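Iron binding protein FbpA (Mannheimia haemolytica, PDB 1Q35) binds ferric iron, probably in the periplasm as the solute-binding component of a bacterial iron-uptake system. Local coordinates at residues E23-I28 with I250-G255; K257-Y262 with Y269-G274. One frame throughout, in Å; residues are numbered along the deposited sequence.

Contact 1: residues E23-I28 with I250-G255; sequences EKDTGI and IEYLSG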
ATOM      1  N   GLU A  23     -12.600  19.561   4.325  1.00 18.12           N
ATOM      2  CA  GLU A  23     -12.814  20.694   5.230  1.00 19.00           C
ATOM      3  C   GLU A  23     -13.581  21.824   4.548  1.00 19.64           C
ATOM      4  O   GLU A  23     -14.480  22.418   5.143  1.00 20.06           O
ATOM      5  CB  GLU A  23     -11.479  21.236   5.744  1.00 19.15           C
ATOM      6  CG  GLU A  23     -10.799  20.365   6.778  1.00 19.75           C
ATOM      7  CD  GLU A  23      -9.521  20.988   7.296  1.00 20.92           C
ATOM      8  OE1 GLU A  23      -8.634  21.300   6.475  1.00 22.34           O
ATOM      9  OE2 GLU A  23      -9.401  21.175   8.519  1.00 21.01           O
ATOM     10  N   LYS A  24     -13.226  22.109   3.300  1.00 20.11           N
ATOM     11  CA  LYS A  24     -13.847  23.193   2.543  1.00 20.54           C
ATOM     12  C   LYS A  24     -15.299  22.873   2.189  1.00 20.64           C
ATOM     13  O   LYS A  24     -16.170  23.739   2.281  1.00 20.94           O
ATOM     14  CB  LYS A  24     -13.050  23.467   1.263  1.00 20.84           C
ATOM     15  CG  LYS A  24     -13.546  24.660   0.449  1.00 21.33           C
ATOM     16  CD  LYS A  24     -12.632  24.960  -0.732  1.00 22.11           C
ATOM     17  N   ASP A  25     -15.556  21.627   1.801  1.00 20.59           N
ATOM     18  CA  ASP A  25     -16.858  21.222   1.274  1.00 20.80           C
ATOM     19  C   ASP A  25     -17.896  20.941   2.365  1.00 20.92           C
ATOM     20  O   ASP A  25     -19.096  21.053   2.112  1.00 21.43           O
ATOM     21  CB  ASP A  25     -16.712  19.973   0.394  1.00 20.81           C
ATOM     22  CG  ASP A  25     -15.955  20.240  -0.902  1.00 21.24           C
ATOM     23  OD1 ASP A  25     -15.598  21.408  -1.181  1.00 21.97           O
ATOM     24  OD2 ASP A  25     -15.675  19.324  -1.705  1.00 21.07           O
ATOM     25  N   THR A  26     -17.441  20.564   3.559  1.00 20.77           N
ATOM     26  CA  THR A  26     -18.344  20.177   4.654  1.00 20.69           C
ATOM     27  C   THR A  26     -18.346  21.151   5.832  1.00 20.79           C
ATOM     28  O   THR A  26     -19.304  21.173   6.606  1.00 21.15           O
ATOM     29  CB  THR A  26     -18.001  18.764   5.194  1.00 20.61           C
ATOM     30  OG1 THR A  26     -16.749  18.793   5.892  1.00 19.43           O
ATOM     31  CG2 THR A  26     -17.807  17.748   4.062  1.00 20.91           C
ATOM     32  N   GLY A  27     -17.276  21.926   5.989  1.00 20.70           N
ATOM     33  CA  GLY A  27     -17.118  22.820   7.127  1.00 20.66           C
ATOM     34  C   GLY A  27     -16.572  22.161   8.384  1.00 20.48           C
ATOM     35  O   GLY A  27     -16.393  22.828   9.407  1.00 21.23           O
ATOM     36  N   ILE A  28     -16.299  20.858   8.318  1.00 19.77           N
ATOM     37  CA  ILE A  28     -15.809  20.108   9.471  1.00 19.19           C
ATOM     38  C   ILE A  28     -14.293  20.249   9.559  1.00 18.88           C
ATOM     39  O   ILE A  28     -13.588  20.005   8.585  1.00 19.09           O
ATOM     40  CB  ILE A  28     -16.210  18.615   9.371  1.00 18.96           C
ATOM     41  CG1 ILE A  28     -17.736  18.469   9.354  1.00 19.12           C
ATOM     42  CG2 ILE A  28     -15.617  17.819  10.534  1.00 18.65           C
ATOM     43  CD1 ILE A  28     -18.226  17.124   8.865  1.00 18.75           C
ATOM     44  N   ILE A 250     -15.370   9.560   5.949  1.00 12.36           N
ATOM     45  CA  ILE A 250     -15.102   8.369   5.150  1.00 12.56           C
ATOM     46  C   ILE A 250     -16.068   8.272   3.966  1.00 12.41           C
ATOM     47  O   ILE A 250     -15.680   7.829   2.891  1.00 12.45           O
ATOM     48  CB  ILE A 250     -15.014   7.074   6.008  1.00 12.76           C
ATOM     49  CG1 ILE A 250     -16.358   6.641   6.588  1.00 13.31           C
ATOM     50  CG2 ILE A 250     -14.011   7.258   7.131  1.00 13.22           C
ATOM     51  CD1 ILE A 250     -16.297   5.261   7.201  1.00 13.85           C
ATOM     52  N   GLU A 251     -17.302   8.746   4.140  1.00 12.56           N
ATOM     53  CA  GLU A 251     -18.236   8.872   3.026  1.00 12.52           C
ATOM     54  C   GLU A 251     -17.696   9.836   1.969  1.00 12.53           C
ATOM     55  O   GLU A 251     -17.779   9.560   0.776  1.00 12.77           O
ATOM     56  CB  GLU A 251     -19.613   9.333   3.524  1.00 12.79           C
ATOM     57  CG  GLU A 251     -20.368   8.243   4.275  1.00 13.60           C
ATOM     58  CD  GLU A 251     -21.687   8.700   4.883  1.00 15.02           C
ATOM     59  OE1 GLU A 251     -22.539   7.826   5.140  1.00 16.02           O
ATOM     60  OE2 GLU A 251     -21.868   9.911   5.115  1.00 15.85           O
ATOM     61  N   TYR A 252     -17.129  10.950   2.414  1.00 12.46           N
ATOM     62  CA  TYR A 252     -16.528  11.925   1.503  1.00 12.57           C
ATOM     63  C   TYR A 252     -15.365  11.310   0.723  1.00 12.32           C
ATOM     64  O   TYR A 252     -15.263  11.489  -0.490  1.00 12.56           O
ATOM     65  CB  TYR A 252     -16.025  13.152   2.268  1.00 12.83           C
ATOM     66  CG  TYR A 252     -15.500  14.252   1.369  1.00 13.79           C
ATOM     67  CD1 TYR A 252     -14.166  14.281   0.974  1.00 14.88           C
ATOM     68  CD2 TYR A 252     -16.342  15.257   0.905  1.00 14.84           C
ATOM     69  CE1 TYR A 252     -13.682  15.281   0.142  1.00 15.22           C
ATOM     70  CE2 TYR A 252     -15.870  16.264   0.075  1.00 14.93           C
ATOM     71  CZ  TYR A 252     -14.538  16.271  -0.300  1.00 15.45           C
ATOM     72  OH  TYR A 252     -14.067  17.266  -1.125  1.00 16.30           O
ATOM     73  N   LEU A 253     -14.495  10.588   1.421  1.00 12.02           N
ATOM     74  CA  LEU A 253     -13.322   9.990   0.782  1.00 11.85           C
ATOM     75  C   LEU A 253     -13.716   8.914  -0.231  1.00 11.81           C
ATOM     76  O   LEU A 253     -12.954   8.645  -1.167  1.00 11.81           O
ATOM     77  CB  LEU A 253     -12.349   9.431   1.827  1.00 11.94           C
ATOM     78  CG  LEU A 253     -11.674  10.488   2.706  1.00 11.94           C
ATOM     79  CD1 LEU A 253     -10.873   9.840   3.823  1.00 12.05           C
ATOM     80  CD2 LEU A 253     -10.790  11.430   1.890  1.00 12.15           C
ATOM     81  N   SER A 254     -14.900   8.324  -0.066  1.00 12.13           N
ATOM     82  CA  SER A 254     -15.420   7.316  -0.992  1.00 12.55           C
ATOM     83  C   SER A 254     -16.124   7.896  -2.226  1.00 12.68           C
ATOM     84  O   SER A 254     -16.407   7.161  -3.168  1.00 13.06           O
ATOM     85  CB  SER A 254     -16.395   6.381  -0.259  1.00 12.41           C
ATOM     86  OG  SER A 254     -17.700   6.942  -0.150  1.00 13.16           O
ATOM     87  N   GLY A 255     -16.416   9.194  -2.206  1.00 13.33           N
ATOM     88  CA  GLY A 255     -17.229   9.821  -3.237  1.00 13.82           C
ATOM     89  C   GLY A 255     -16.482  10.219  -4.496  1.00 14.23           C
ATOM     90  O   GLY A 255     -15.258  10.127  -4.579  1.00 13.85           O
TER
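Tyr252 reaches out from the last turns of helix 243-254 and meets Asp25 at the end of helix 16-26, and the one hydrogen bond between the two segments lies here. The phenol OH donates a hydrogen bond to OD2 of Asp25, at 2.7 Å. OD2 sits at the edge of the ring, in its plane, while the hydroxyl comes to the carboxylate from above, 48° out of the carboxylate plane. The two side chains cross at about a right angle. The ring stands off its own helix because chi1 of Tyr252 is -175°, which sets CG trans to the backbone N, and it spans the distance between two backbones whose nearest CA atoms, those of Thr26 and Tyr252, are 9.0 Å apart.

Nonpolar contact is thin. CB of Asp25 lies 3.8 Å from CE2 of Tyr252, and CG2 of Thr26 approaches CD2 of the same ring obliquely at 4.3 Å. Asn21 of helix 16-26 and Ala258 of helix 256-266 also touch the Tyr252 side chain.

Within the segments, bonds finish off the helix ends. Thr26 OG1 accepts from the backbone N of Ile28 at 3.2 Å, an ST turn, and is also bonded to the carbonyl of Phe22; Gly27, between Thr26 and Ile28, leaves the helix with positive phi. On the other side Ser254 OG turns back to the carbonyl O of Glu251 at 2.8 Å and has a second partner in Asn83.

OD2 of Asp25 is shared, because Lys257 makes a salt bridge to the same oxygen. These two donors would probably favour the charged carboxylate. Away from the iron-binding tyrosines, this surface contact rests on one hydrogen bond with little nonpolar packing.

Contact 2: residues K257-Y262 with Y269-G274; sequences KAQGLY and YPVKEG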
ATOM      1  N   LYS A 257     -15.671  13.067  -6.012  1.00 15.13           N
ATOM      2  CA  LYS A 257     -14.654  14.111  -6.005  1.00 14.82           C
ATOM      3  C   LYS A 257     -13.352  13.603  -5.400  1.00 13.98           C
ATOM      4  O   LYS A 257     -12.295  13.720  -6.010  1.00 14.01           O
ATOM      5  CB  LYS A 257     -15.135  15.354  -5.252  1.00 15.24           C
ATOM      6  CG  LYS A 257     -14.135  16.498  -5.268  1.00 16.41           C
ATOM      7  CD  LYS A 257     -14.717  17.775  -4.689  1.00 18.06           C
ATOM      8  CE  LYS A 257     -13.613  18.762  -4.351  1.00 19.40           C
ATOM      9  NZ  LYS A 257     -14.135  20.069  -3.858  1.00 21.08           N
ATOM     10  N   ALA A 258     -13.426  13.043  -4.199  1.00 13.24           N
ATOM     11  CA  ALA A 258     -12.233  12.550  -3.511  1.00 12.42           C
ATOM     12  C   ALA A 258     -11.575  11.396  -4.269  1.00 11.91           C
ATOM     13  O   ALA A 258     -10.349  11.311  -4.338  1.00 12.07           O
ATOM     14  CB  ALA A 258     -12.570  12.117  -2.099  1.00 12.38           C
ATOM     15  N   GLN A 259     -12.386  10.515  -4.842  1.00 11.75           N
ATOM     16  CA  GLN A 259     -11.859   9.397  -5.620  1.00 11.61           C
ATOM     17  C   GLN A 259     -11.113   9.899  -6.864  1.00 11.78           C
ATOM     18  O   GLN A 259     -10.078   9.338  -7.251  1.00 11.69           O
ATOM     19  CB  GLN A 259     -12.979   8.427  -5.994  1.00 11.81           C
ATOM     20  CG  GLN A 259     -13.513   7.634  -4.801  1.00 11.34           C
ATOM     21  CD  GLN A 259     -12.584   6.511  -4.380  1.00 10.86           C
ATOM     22  OE1 GLN A 259     -12.335   5.591  -5.154  1.00 10.51           O
ATOM     23  NE2 GLN A 259     -12.072   6.579  -3.153  1.00 10.87           N
ATOM     24  N   GLY A 260     -11.618  10.970  -7.468  1.00 12.00           N
ATOM     25  CA  GLY A 260     -10.932  11.642  -8.555  1.00 12.02           C
ATOM     26  C   GLY A 260      -9.599  12.227  -8.128  1.00 12.05           C
ATOM     27  O   GLY A 260      -8.636  12.173  -8.885  1.00 12.37           O
ATOM     28  N   LEU A 261      -9.536  12.791  -6.928  1.00 12.11           N
ATOM     29  CA  LEU A 261      -8.280  13.295  -6.383  1.00 12.18           C
ATOM     30  C   LEU A 261      -7.274  12.162  -6.147  1.00 11.46           C
ATOM     31  O   LEU A 261      -6.095  12.301  -6.446  1.00 11.45           O
ATOM     32  CB  LEU A 261      -8.512  14.061  -5.074  1.00 12.85           C
ATOM     33  CG  LEU A 261      -9.341  15.344  -5.148  1.00 14.60           C
ATOM     34  CD1 LEU A 261      -9.544  15.908  -3.747  1.00 15.90           C
ATOM     35  CD2 LEU A 261      -8.696  16.379  -6.057  1.00 15.47           C
ATOM     36  N   TYR A 262      -7.730  11.043  -5.598  1.00 10.73           N
ATOM     37  CA  TYR A 262      -6.860   9.887  -5.430  1.00 10.46           C
ATOM     38  C   TYR A 262      -6.290   9.449  -6.790  1.00 10.31           C
ATOM     39  O   TYR A 262      -5.116   9.091  -6.892  1.00 10.27           O
ATOM     40  CB  TYR A 262      -7.629   8.739  -4.790  1.00 10.29           C
ATOM     41  CG  TYR A 262      -7.792   8.789  -3.283  1.00 10.04           C
ATOM     42  CD1 TYR A 262      -9.053   8.711  -2.701  1.00 10.16           C
ATOM     43  CD2 TYR A 262      -6.689   8.851  -2.443  1.00 10.01           C
ATOM     44  CE1 TYR A 262      -9.207   8.704  -1.327  1.00 10.44           C
ATOM     45  CE2 TYR A 262      -6.832   8.849  -1.060  1.00  9.88           C
ATOM     46  CZ  TYR A 262      -8.101   8.776  -0.509  1.00  9.92           C
ATOM     47  OH  TYR A 262      -8.275   8.748   0.855  1.00 10.69           O
ATOM     48  N   TYR A 269      -5.350   3.659  -7.883  1.00  8.77           N
ATOM     49  CA  TYR A 269      -6.564   3.153  -8.506  1.00  9.16           C
ATOM     50  C   TYR A 269      -7.750   3.428  -7.581  1.00  9.81           C
ATOM     51  O   TYR A 269      -7.781   2.920  -6.468  1.00  9.79           O
ATOM     52  CB  TYR A 269      -6.446   1.651  -8.780  1.00  9.22           C
ATOM     53  CG  TYR A 269      -5.322   1.321  -9.739  1.00  9.29           C
ATOM     54  CD1 TYR A 269      -4.132   0.755  -9.295  1.00  9.86           C
ATOM     55  CD2 TYR A 269      -5.448   1.594 -11.104  1.00  9.66           C
ATOM     56  CE1 TYR A 269      -3.091   0.469 -10.184  1.00  9.72           C
ATOM     57  CE2 TYR A 269      -4.417   1.309 -11.998  1.00 10.49           C
ATOM     58  CZ  TYR A 269      -3.244   0.751 -11.531  1.00 10.20           C
ATOM     59  OH  TYR A 269      -2.213   0.471 -12.403  1.00 11.28           O
ATOM     60  N   PRO A 270      -8.726   4.233  -8.003  1.00 10.37           N
ATOM     61  CA  PRO A 270      -9.923   4.422  -7.175  1.00 10.98           C
ATOM     62  C   PRO A 270     -10.636   3.101  -6.937  1.00 11.38           C
ATOM     63  O   PRO A 270     -10.596   2.223  -7.794  1.00 11.47           O
ATOM     64  CB  PRO A 270     -10.810   5.346  -8.019  1.00 11.35           C
ATOM     65  CG  PRO A 270      -9.917   5.968  -8.996  1.00 11.60           C
ATOM     66  CD  PRO A 270      -8.787   5.018  -9.247  1.00 10.63           C
ATOM     67  N   VAL A 271     -11.276   2.951  -5.780  1.00 11.69           N
ATOM     68  CA  VAL A 271     -12.201   1.828  -5.587  1.00 12.28           C
ATOM     69  C   VAL A 271     -13.559   2.093  -6.247  1.00 13.06           C
ATOM     70  O   VAL A 271     -14.248   1.155  -6.643  1.00 13.54           O
ATOM     71  CB  VAL A 271     -12.411   1.455  -4.096  1.00 12.37           C
ATOM     72  CG1 VAL A 271     -11.101   0.986  -3.472  1.00 12.36           C
ATOM     73  CG2 VAL A 271     -13.029   2.600  -3.294  1.00 12.03           C
ATOM     74  N   LYS A 272     -13.940   3.360  -6.372  1.00 13.84           N
ATOM     75  CA  LYS A 272     -15.263   3.707  -6.894  1.00 14.84           C
ATOM     76  C   LYS A 272     -15.313   3.492  -8.402  1.00 15.78           C
ATOM     77  O   LYS A 272     -14.473   4.006  -9.139  1.00 15.84           O
ATOM     78  CB  LYS A 272     -15.619   5.153  -6.552  1.00 14.84           C
ATOM     79  CG  LYS A 272     -17.035   5.559  -6.964  1.00 15.85           C
ATOM     80  CD  LYS A 272     -17.399   6.923  -6.411  1.00 17.08           C
ATOM     81  CE  LYS A 272     -18.637   7.508  -7.084  1.00 18.36           C
ATOM     82  NZ  LYS A 272     -19.787   6.571  -7.087  1.00 19.66           N
ATOM     83  N   GLU A 273     -16.299   2.721  -8.852  1.00 16.91           N
ATOM     84  CA  GLU A 273     -16.482   2.445 -10.272  1.00 18.17           C
ATOM     85  C   GLU A 273     -16.876   3.711 -11.026  1.00 18.35           C
ATOM     86  O   GLU A 273     -17.592   4.563 -10.502  1.00 18.69           O
ATOM     87  CB  GLU A 273     -17.546   1.363 -10.474  1.00 19.01           C
ATOM     88  CG  GLU A 273     -17.126  -0.004  -9.965  1.00 21.15           C
ATOM     89  CD  GLU A 273     -18.151  -1.077 -10.271  1.00 24.12           C
ATOM     90  OE1 GLU A 273     -18.082  -1.672 -11.369  1.00 25.85           O
ATOM     91  OE2 GLU A 273     -19.025  -1.321  -9.413  1.00 26.02           O
ATOM     92  N   GLY A 274     -16.379   3.832 -12.253  1.00 18.64           N
ATOM     93  CA  GLY A 274     -16.677   4.978 -13.096  1.00 18.71           C
ATOM     94  C   GLY A 274     -15.723   6.145 -12.929  1.00 18.71           C
ATOM     95  O   GLY A 274     -15.840   7.137 -13.644  1.00 19.38           O
TER
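Gln259 reaches from its helix to Pro270, Val271 and Lys272, its CB pointing toward them. CG lies anti to the carbonyl carbon (chi1 -71°) and packs 3.7 Å from CB of Lys272. The chain bends at chi2, which turns the amide in among the backbone N-H groups of the other segment. CD lies 4.0 Å from both N and CB of Lys272, and slightly farther from CG2 of Val271. OE1 does most of the work: it accepts a hydrogen bond from the backbone N of Lys272 at 3.0 Å, nearly straight at the hydrogen (166°), though the donor stands 41° above the amide's carbonyl plane. The backbone N of Val271 is also close, 2.9 Å from OE1, and CB of Pro270 comes within 3.3 Å of the same oxygen. At the other tip atom, NE2 bonds to the carbonyl of Leu98 and probably to that of Leu253, so both ends of this buried amide are engaged.

One side chain thus ties helix 256-266 to three neighbours: the end of helix 243-254, strand 96-108, and the chain leaving strand 269-270, which itself pairs antiparallel with strand 96-108.

Helices 243-254 and 256-266, consecutive in the chain, bring the two contacts together, their centres about 14 Å apart. Contact 1 is at the surface and joins helix to helix, with a carboxylate as its polar centre; contact 2 is partly buried and joins a helix to the chain leaving a short strand, with an uncharged amide among backbone groups. Each segment of contact 1 also touches 257-262, and at the junction of the two helices O of Tyr252 packs 3.2 Å from CB of Ala258. Contact 2 is also the nearer to the iron site, Pro270 lying about 10 Å from Tyr198, side chain to side chain.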